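PDB 3OBB: probable 3-hydroxyisobutyrate dehydrogenase from Pseudomonas aeruginosa, which oxidises L-serine and methyl-L-serine with NAD+ as the acceptor, works as a homotetramer, and has only low activity toward beta-hydroxyisobutyrate. Local coordinates for residues T91-E95 / K148-F153; L183-A188 / A217-P223; A69-V73 / S97-S103. All blocks are in the same frame, centred on the assembly; numbering follows the deposited sequence.

In the fold
Contacts 1 and 3 belong to the N-terminal Rossmann-type domain, contact 2 to the helical C-terminal part, so the three together illustrate how a two-domain dehydrogenase is put together. The centres of contacts 1 and 3 lie about 18 Å apart, and the two touch where Glu-95 CD meets Val-73 CG1 at 3.9 Å: one end of the strand in contact 1 leads to the loop of contact 3. That loop holds Thr-98, an NAD+-binding residue bonded to the catalytic Lys-173. Contact 2 stands across the chain's centre, about 33 Å from contact 1 and about 27 Å from contact 3, centre to centre. Its Tyr-221 side chain comes within about 3 Å of a bound buffer molecule.

Contact 1. Residues T91-E95 / K148-F153; sequences TLVLE and KARPLF
Within the Rossmann-type sheet of the NAD-binding domain, Leu-92 and Leu-94 of strand 92-95 pack against Ala-149, Leu-152 and Phe-153 of helix 143-156, an example of a helix laid over a sheet by hydrocarbon contact alone. The short axes pass 10.0 Å apart at a crossing angle of -48°. The small Ala-149 lies at the closest backbone approach, and its CB is met by Leu-94 CD1 at 3.7 Å and by Leu-92 CD1 at 3.8 Å; Leu-92 CD1 also rests 3.7 Å from Ala-149 CA. Leu-94 touches three residues, through its branch carbon CG and both methyls. While CD1 sits on the alanine, CD2 lies 3.8 Å from Leu-152 CD1, and CG is 4.0 Å from Phe-153 CZ, meeting the ring obliquely and from the opposite direction. A first torsion of -80° sets CG beside the backbone N, and a nearly eclipsed second torsion of 22° turns the two methyls to their separate partners.

The helix is kinked here, where the N of Pro-151 and of Leu-152 has no bond to the preceding turn, as expected at a proline, which lacks an N-H. Ala-149 O receives Leu-152 N at 2.9 Å and Phe-153 N as well, so the carbonyl is gripped twice around the kink. At the margin, Lys-148 meets Leu-92 CD1 with its carbonyl carbon and CB, while its NZ forms a salt bridge with Glu-144. Leu-119 and Ala-121 of the adjoining strand 117-124 extend the bed for Phe-153, and Tyr-27, which takes part in NAD+ binding, touches Leu-152. An apolar strand face buried beneath a helix is typical of the layered alpha/beta architecture of Rossmann-type domains.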
# COMPACT_ATOMS: atom_id res chain seq x y z
N THR A 91 -34.70 -27.99 -16.24
CA THR A 91 -34.80 -26.70 -15.57
C THR A 91 -33.52 -25.86 -15.67
O THR A 91 -32.40 -26.38 -15.55
CB THR A 91 -35.32 -26.81 -14.07
OG1 THR A 91 -35.33 -25.50 -13.47
CG2 THR A 91 -34.44 -27.72 -13.21
N LEU A 92 -33.73 -24.57 -15.91
CA LEU A 92 -32.69 -23.52 -15.97
C LEU A 92 -32.34 -23.03 -14.56
O LEU A 92 -33.24 -22.67 -13.80
CB LEU A 92 -33.30 -22.32 -16.68
CG LEU A 92 -32.54 -21.33 -17.54
CD1 LEU A 92 -33.33 -20.06 -17.59
CD2 LEU A 92 -31.12 -21.08 -17.06
N VAL A 93 -31.05 -23.00 -14.23
CA VAL A 93 -30.62 -22.45 -12.95
C VAL A 93 -29.88 -21.13 -13.15
O VAL A 93 -28.93 -21.07 -13.93
CB VAL A 93 -29.74 -23.43 -12.12
CG1 VAL A 93 -29.48 -22.85 -10.73
CG2 VAL A 93 -30.38 -24.77 -11.99
N LEU A 94 -30.34 -20.07 -12.48
CA LEU A 94 -29.67 -18.76 -12.45
C LEU A 94 -29.13 -18.49 -11.05
O LEU A 94 -29.90 -18.15 -10.15
CB LEU A 94 -30.66 -17.66 -12.87
CG LEU A 94 -30.98 -17.40 -14.37
CD1 LEU A 94 -30.70 -18.58 -15.27
CD2 LEU A 94 -32.39 -16.86 -14.64
N GLU A 95 -27.83 -18.67 -10.84
CA GLU A 95 -27.21 -18.40 -9.55
C GLU A 95 -26.57 -16.97 -9.55
O GLU A 95 -25.50 -16.73 -10.17
CB GLU A 95 -26.20 -19.50 -9.20
CG GLU A 95 -26.05 -19.75 -7.71
CD GLU A 95 -25.91 -18.45 -6.89
OE1 GLU A 95 -26.85 -18.10 -6.12
OE2 GLU A 95 -24.87 -17.78 -7.04
N LYS A 148 -32.16 -18.72 -23.18
CA LYS A 148 -33.36 -19.13 -22.42
C LYS A 148 -33.66 -18.14 -21.29
O LYS A 148 -34.81 -17.74 -21.09
CB LYS A 148 -33.23 -20.55 -21.85
CG LYS A 148 -33.61 -21.67 -22.80
CD LYS A 148 -32.87 -22.97 -22.45
CE LYS A 148 -33.37 -24.16 -23.29
NZ LYS A 148 -32.24 -25.11 -23.57
N ALA A 149 -32.62 -17.76 -20.56
CA ALA A 149 -32.76 -16.87 -19.41
C ALA A 149 -33.08 -15.42 -19.77
O ALA A 149 -33.50 -14.65 -18.90
CB ALA A 149 -31.51 -16.91 -18.52
N ARG A 150 -32.89 -15.04 -21.02
CA ARG A 150 -32.92 -13.62 -21.35
C ARG A 150 -34.17 -12.86 -20.85
O ARG A 150 -34.01 -11.88 -20.11
CB ARG A 150 -32.62 -13.34 -22.82
CG ARG A 150 -32.53 -11.85 -23.07
CD ARG A 150 -32.17 -11.51 -24.50
NE ARG A 150 -30.80 -11.90 -24.83
CZ ARG A 150 -29.70 -11.28 -24.43
NH1 ARG A 150 -29.74 -10.20 -23.64
NH2 ARG A 150 -28.53 -11.75 -24.82
N PRO A 151 -35.40 -13.31 -21.21
CA PRO A 151 -36.60 -12.60 -20.76
C PRO A 151 -36.69 -12.40 -19.24
O PRO A 151 -37.35 -11.45 -18.79
CB PRO A 151 -37.75 -13.50 -21.23
CG PRO A 151 -37.19 -14.28 -22.37
CD PRO A 151 -35.74 -14.49 -22.04
N LEU A 152 -36.03 -13.27 -18.47
CA LEU A 152 -36.01 -13.16 -17.00
C LEU A 152 -35.06 -12.05 -16.51
O LEU A 152 -35.38 -11.34 -15.55
CB LEU A 152 -35.62 -14.49 -16.35
CG LEU A 152 -36.60 -15.65 -16.44
CD1 LEU A 152 -35.90 -16.91 -15.98
CD2 LEU A 152 -37.80 -15.37 -15.59
N PHE A 153 -33.90 -11.96 -17.16
CA PHE A 153 -32.91 -10.91 -16.91
C PHE A 153 -33.47 -9.56 -17.31
O PHE A 153 -33.26 -8.57 -16.61
CB PHE A 153 -31.66 -11.16 -17.74
CG PHE A 153 -30.83 -12.30 -17.26
CD1 PHE A 153 -30.19 -13.13 -18.17
CD2 PHE A 153 -30.68 -12.56 -15.91
CE1 PHE A 153 -29.39 -14.19 -17.74
CE2 PHE A 153 -29.90 -13.63 -15.47
CZ PHE A 153 -29.24 -14.44 -16.40

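Contact 2. Residues L183-A188 / A217-P223; sequences LMIGTA and ALEVYNP
Met-184, a selenomethionine here, and Thr-187 on the long helix 168-196 interlock with Ala-217, Tyr-221 and Pro-223, a case of close fit between small knobs, Ala-217 and Pro-223, and a folded long side chain. Two bumps on 217-223 find hollows on the helix. The first is the methyl of Ala-217, which enters between Leu-183, Met-184 and Thr-187; its CB is 3.6 Å from Leu-183 CD1 and 3.9 Å from Met-184 CE. The second is the ring of Pro-223, whose CB lies 3.8 Å from Met-184 SE, whose CG reaches the backbone at Ala-188 CA, also at 3.8 Å, and whose CD rests on the methyl of Thr-187.

Two projections answer from the helix. Met-184 leaves its backbone with CG opposite the N (chi1 178°), then folds at the next two torsions; SE slides past Pro-223 while CE ends against Tyr-221, 3.3 Å from its O and 3.5 Å from its CD2, oblique to the ring. Thr-187 presents CG2 to Leu-218 CD2 at 3.6 Å, the two side chains crossing obliquely. Its other branch points back: OG1 donates to Leu-183 O at 2.6 Å, reaching that carbonyl from the face opposite the one used by Thr-187 N. This bond, with a further one to Asn-215, fixes the rotation of the threonine and so the position of its methyl.

Around the interface, Tyr-221 hydrogen-bonds Asp-286 and meets the rings of Trp-216 and Phe-287. Helix 201-209 packs against Leu-218, helix 265-279 against Met-184, and helix 291-294 against Ala-188 and Pro-223, while Leu-179 of the second subunit touches both Thr-187 and Leu-218.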
# COMPACT_ATOMS: atom_id res chain seq x y z
N LEU A 183 -11.48 3.18 -6.91
CA LEU A 183 -11.81 4.54 -7.33
C LEU A 183 -12.51 5.35 -6.25
O LEU A 183 -12.37 6.59 -6.21
CB LEU A 183 -12.55 4.60 -8.69
CG LEU A 183 -13.86 3.92 -8.82
CD1 LEU A 183 -14.95 4.89 -8.32
CD2 LEU A 183 -14.06 3.51 -10.31
N MSE A 184 -13.24 4.66 -5.39
CA MSE A 184 -13.92 5.30 -4.27
C MSE A 184 -12.93 5.82 -3.21
O MSE A 184 -13.04 6.96 -2.70
CB MSE A 184 -15.00 4.39 -3.64
CG MSE A 184 -15.68 5.03 -2.43
SE MSE A 184 -16.75 6.62 -2.90
CE MSE A 184 -18.30 5.81 -3.72
N ILE A 185 -11.93 5.03 -2.88
CA ILE A 185 -10.94 5.52 -1.91
C ILE A 185 -10.09 6.60 -2.55
O ILE A 185 -9.82 7.64 -1.93
CB ILE A 185 -10.08 4.38 -1.35
CG1 ILE A 185 -11.01 3.32 -0.74
CG2 ILE A 185 -9.10 4.92 -0.28
CD1 ILE A 185 -10.26 2.15 -0.09
N GLY A 186 -9.68 6.37 -3.81
CA GLY A 186 -8.99 7.37 -4.58
C GLY A 186 -9.76 8.69 -4.53
O GLY A 186 -9.18 9.73 -4.23
N THR A 187 -11.06 8.65 -4.79
CA THR A 187 -11.87 9.86 -4.81
C THR A 187 -11.97 10.56 -3.43
O THR A 187 -11.77 11.78 -3.30
CB THR A 187 -13.28 9.59 -5.45
OG1 THR A 187 -13.13 9.03 -6.79
CG2 THR A 187 -14.10 10.91 -5.54
N ALA A 188 -12.21 9.78 -2.38
CA ALA A 188 -12.31 10.30 -1.03
C ALA A 188 -11.01 10.97 -0.59
O ALA A 188 -11.02 12.01 0.09
CB ALA A 188 -12.66 9.17 -0.09
N ALA A 217 -17.66 7.18 -9.16
CA ALA A 217 -17.97 7.76 -7.85
C ALA A 217 -18.27 9.25 -8.02
O ALA A 217 -19.17 9.76 -7.37
CB ALA A 217 -16.85 7.58 -6.88
N LEU A 218 -17.48 9.93 -8.86
CA LEU A 218 -17.63 11.36 -9.05
C LEU A 218 -18.90 11.68 -9.86
O LEU A 218 -19.47 12.77 -9.71
CB LEU A 218 -16.40 11.94 -9.75
CG LEU A 218 -15.14 12.19 -8.89
CD1 LEU A 218 -13.93 12.46 -9.80
CD2 LEU A 218 -15.28 13.35 -7.86
N GLU A 219 -19.34 10.74 -10.69
CA GLU A 219 -20.53 11.00 -11.52
C GLU A 219 -21.80 10.89 -10.70
O GLU A 219 -22.75 11.61 -10.94
CB GLU A 219 -20.61 10.02 -12.70
CG GLU A 219 -19.52 10.20 -13.74
CD GLU A 219 -19.78 11.42 -14.62
OE1 GLU A 219 -18.83 12.10 -15.03
OE2 GLU A 219 -20.94 11.68 -14.94
N VAL A 220 -21.82 9.98 -9.73
CA VAL A 220 -23.08 9.45 -9.25
C VAL A 220 -23.05 9.15 -7.75
O VAL A 220 -24.08 8.85 -7.16
CB VAL A 220 -23.45 8.24 -10.20
CG1 VAL A 220 -23.70 6.90 -9.51
CG2 VAL A 220 -24.49 8.64 -11.32
N TYR A 221 -21.89 9.28 -7.11
CA TYR A 221 -21.78 8.75 -5.75
C TYR A 221 -20.64 9.41 -4.97
O TYR A 221 -19.74 8.73 -4.45
CB TYR A 221 -21.49 7.26 -5.87
CG TYR A 221 -22.15 6.36 -4.89
CD1 TYR A 221 -23.18 5.51 -5.31
CD2 TYR A 221 -21.73 6.29 -3.55
CE1 TYR A 221 -23.79 4.65 -4.45
CE2 TYR A 221 -22.36 5.43 -2.65
CZ TYR A 221 -23.37 4.58 -3.12
OH TYR A 221 -23.99 3.68 -2.28
N ASN A 222 -20.69 10.74 -4.89
CA ASN A 222 -19.55 11.48 -4.34
C ASN A 222 -19.42 11.24 -2.83
O ASN A 222 -20.41 11.37 -2.12
CB ASN A 222 -19.68 12.97 -4.69
CG ASN A 222 -18.43 13.76 -4.30
OD1 ASN A 222 -18.12 13.88 -3.08
ND2 ASN A 222 -17.66 14.24 -5.31
N PRO A 223 -18.22 10.85 -2.33
CA PRO A 223 -18.09 10.55 -0.88
C PRO A 223 -18.05 11.73 0.10
O PRO A 223 -18.08 11.50 1.31
CB PRO A 223 -16.77 9.77 -0.82
CG PRO A 223 -15.98 10.36 -1.92
CD PRO A 223 -16.95 10.55 -3.03

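Contact 3. Residues A69-V73 / S97-S103; sequences ASQHV and STIAPTS
Ser-70, the first residue of helix 70-78, reaches across to Ile-99 and Ala-100, just ahead of helix 101-112, so that two helix starts are tied together by one polar bond and an apolar patch. The serine swings its OG opposite its own backbone N (chi1 -167°), carrying it out from the helix. There OG accepts the N-H of Ala-100 at 3.2 Å in a nearly straight bond, 164° at the hydrogen. The same oxygen lies 3.4 Å from Ile-99 CB, and Ile-99 CG2 approaches Ser-70 CA at 3.7 Å, so the isoleucine backs the hydroxyl with hydrocarbon.

One helical turn on, Val-73 meets Ile-99 at about a right angle, CG1 against CD1 at 3.9 Å. The isoleucine sends CG1 between its backbone N and carbonyl carbon (chi1 67°), and CD1 at its end is the atom that meets the valine. The other methyl of the valine, CG2, rests 3.5 Å from Ser-97 OG; that hydroxyl is hydrogen-bonded to Leu-67 N and to Glu-95 OE1. Ser-103 turns toward the first helix too, and its OG is bonded to Glu-74.

Thr-98, between these anchored neighbours, points its CB away from 69-73; it binds NAD+, and its OG1 is bonded to the catalytic Lys-173. Gln-170 also holds the loop, through Ser-97 O and Ile-99 N. The chemistry implies a loop clamped on both flanks of Thr-98, with the Ala-100 N-H bonded to Ser-70 OG and Ile-99 packed beside that hydroxyl, consistent with a cofactor-binding threonine kept in place beside the active-site lysine.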
# COMPACT_ATOMS: atom_id res chain seq x y z
N ALA A 69 -24.13 -15.32 1.55
CA ALA A 69 -22.79 -15.92 1.75
C ALA A 69 -22.27 -16.89 0.66
O ALA A 69 -23.00 -17.76 0.17
CB ALA A 69 -22.67 -16.54 3.14
N SER A 70 -20.99 -16.73 0.33
CA SER A 70 -20.24 -17.57 -0.65
C SER A 70 -20.22 -19.09 -0.29
O SER A 70 -20.37 -19.96 -1.17
CB SER A 70 -18.81 -16.99 -0.89
OG SER A 70 -18.11 -17.54 -2.02
N GLN A 71 -20.05 -19.41 0.99
CA GLN A 71 -20.08 -20.82 1.41
C GLN A 71 -21.41 -21.22 2.09
O GLN A 71 -21.52 -22.28 2.71
CB GLN A 71 -18.81 -21.22 2.21
CG GLN A 71 -17.47 -20.69 1.63
CD GLN A 71 -16.89 -21.52 0.45
OE1 GLN A 71 -16.76 -21.04 -0.69
NE2 GLN A 71 -16.50 -22.77 0.75
N HIS A 72 -22.41 -20.36 1.96
CA HIS A 72 -23.81 -20.74 2.13
C HIS A 72 -24.30 -21.35 0.82
O HIS A 72 -24.88 -22.43 0.81
CB HIS A 72 -24.68 -19.52 2.43
CG HIS A 72 -25.30 -19.51 3.80
ND1 HIS A 72 -25.35 -20.62 4.62
CD2 HIS A 72 -25.95 -18.52 4.46
CE1 HIS A 72 -25.97 -20.31 5.74
NE2 HIS A 72 -26.36 -19.05 5.67
N VAL A 73 -24.06 -20.63 -0.27
CA VAL A 73 -24.54 -20.96 -1.61
C VAL A 73 -24.09 -22.36 -2.10
O VAL A 73 -24.88 -23.13 -2.66
CB VAL A 73 -24.10 -19.86 -2.61
CG1 VAL A 73 -24.01 -20.37 -4.04
CG2 VAL A 73 -25.04 -18.65 -2.54
N SER A 97 -26.02 -14.82 -6.78
CA SER A 97 -25.24 -14.36 -5.64
C SER A 97 -23.87 -13.96 -6.13
O SER A 97 -23.44 -14.33 -7.23
CB SER A 97 -25.08 -15.49 -4.63
OG SER A 97 -26.36 -15.93 -4.22
N THR A 98 -23.15 -13.24 -5.29
CA THR A 98 -21.76 -12.97 -5.55
C THR A 98 -20.94 -13.92 -4.70
O THR A 98 -20.98 -13.86 -3.46
CB THR A 98 -21.40 -11.50 -5.25
OG1 THR A 98 -22.16 -10.67 -6.15
CG2 THR A 98 -19.92 -11.25 -5.47
N ILE A 99 -20.19 -14.78 -5.40
CA ILE A 99 -19.41 -15.81 -4.76
C ILE A 99 -18.10 -15.94 -5.53
O ILE A 99 -18.01 -15.49 -6.66
CB ILE A 99 -20.18 -17.17 -4.73
CG1 ILE A 99 -20.36 -17.74 -6.15
CG2 ILE A 99 -21.52 -16.99 -4.02
CD1 ILE A 99 -21.08 -19.11 -6.20
N ALA A 100 -17.09 -16.53 -4.91
CA ALA A 100 -15.81 -16.73 -5.57
C ALA A 100 -15.99 -17.49 -6.89
O ALA A 100 -16.77 -18.45 -6.96
CB ALA A 100 -14.84 -17.43 -4.64
N PRO A 101 -15.34 -17.02 -7.97
CA PRO A 101 -15.35 -17.71 -9.24
C PRO A 101 -15.06 -19.20 -9.15
O PRO A 101 -15.72 -19.98 -9.83
CB PRO A 101 -14.25 -16.99 -10.02
CG PRO A 101 -14.35 -15.62 -9.55
CD PRO A 101 -14.63 -15.73 -8.08
N THR A 102 -14.07 -19.60 -8.34
CA THR A 102 -13.72 -21.00 -8.16
C THR A 102 -14.98 -21.73 -7.72
O THR A 102 -15.40 -22.70 -8.35
CB THR A 102 -12.57 -21.23 -7.14
OG1 THR A 102 -11.36 -20.65 -7.64
CG2 THR A 102 -12.31 -22.71 -6.92
N SER A 103 -15.60 -21.23 -6.65
CA SER A 103 -16.85 -21.79 -6.15
C SER A 103 -17.97 -21.86 -7.20
O SER A 103 -18.69 -22.86 -7.26
CB SER A 103 -17.29 -21.06 -4.90
OG SER A 103 -18.65 -21.30 -4.63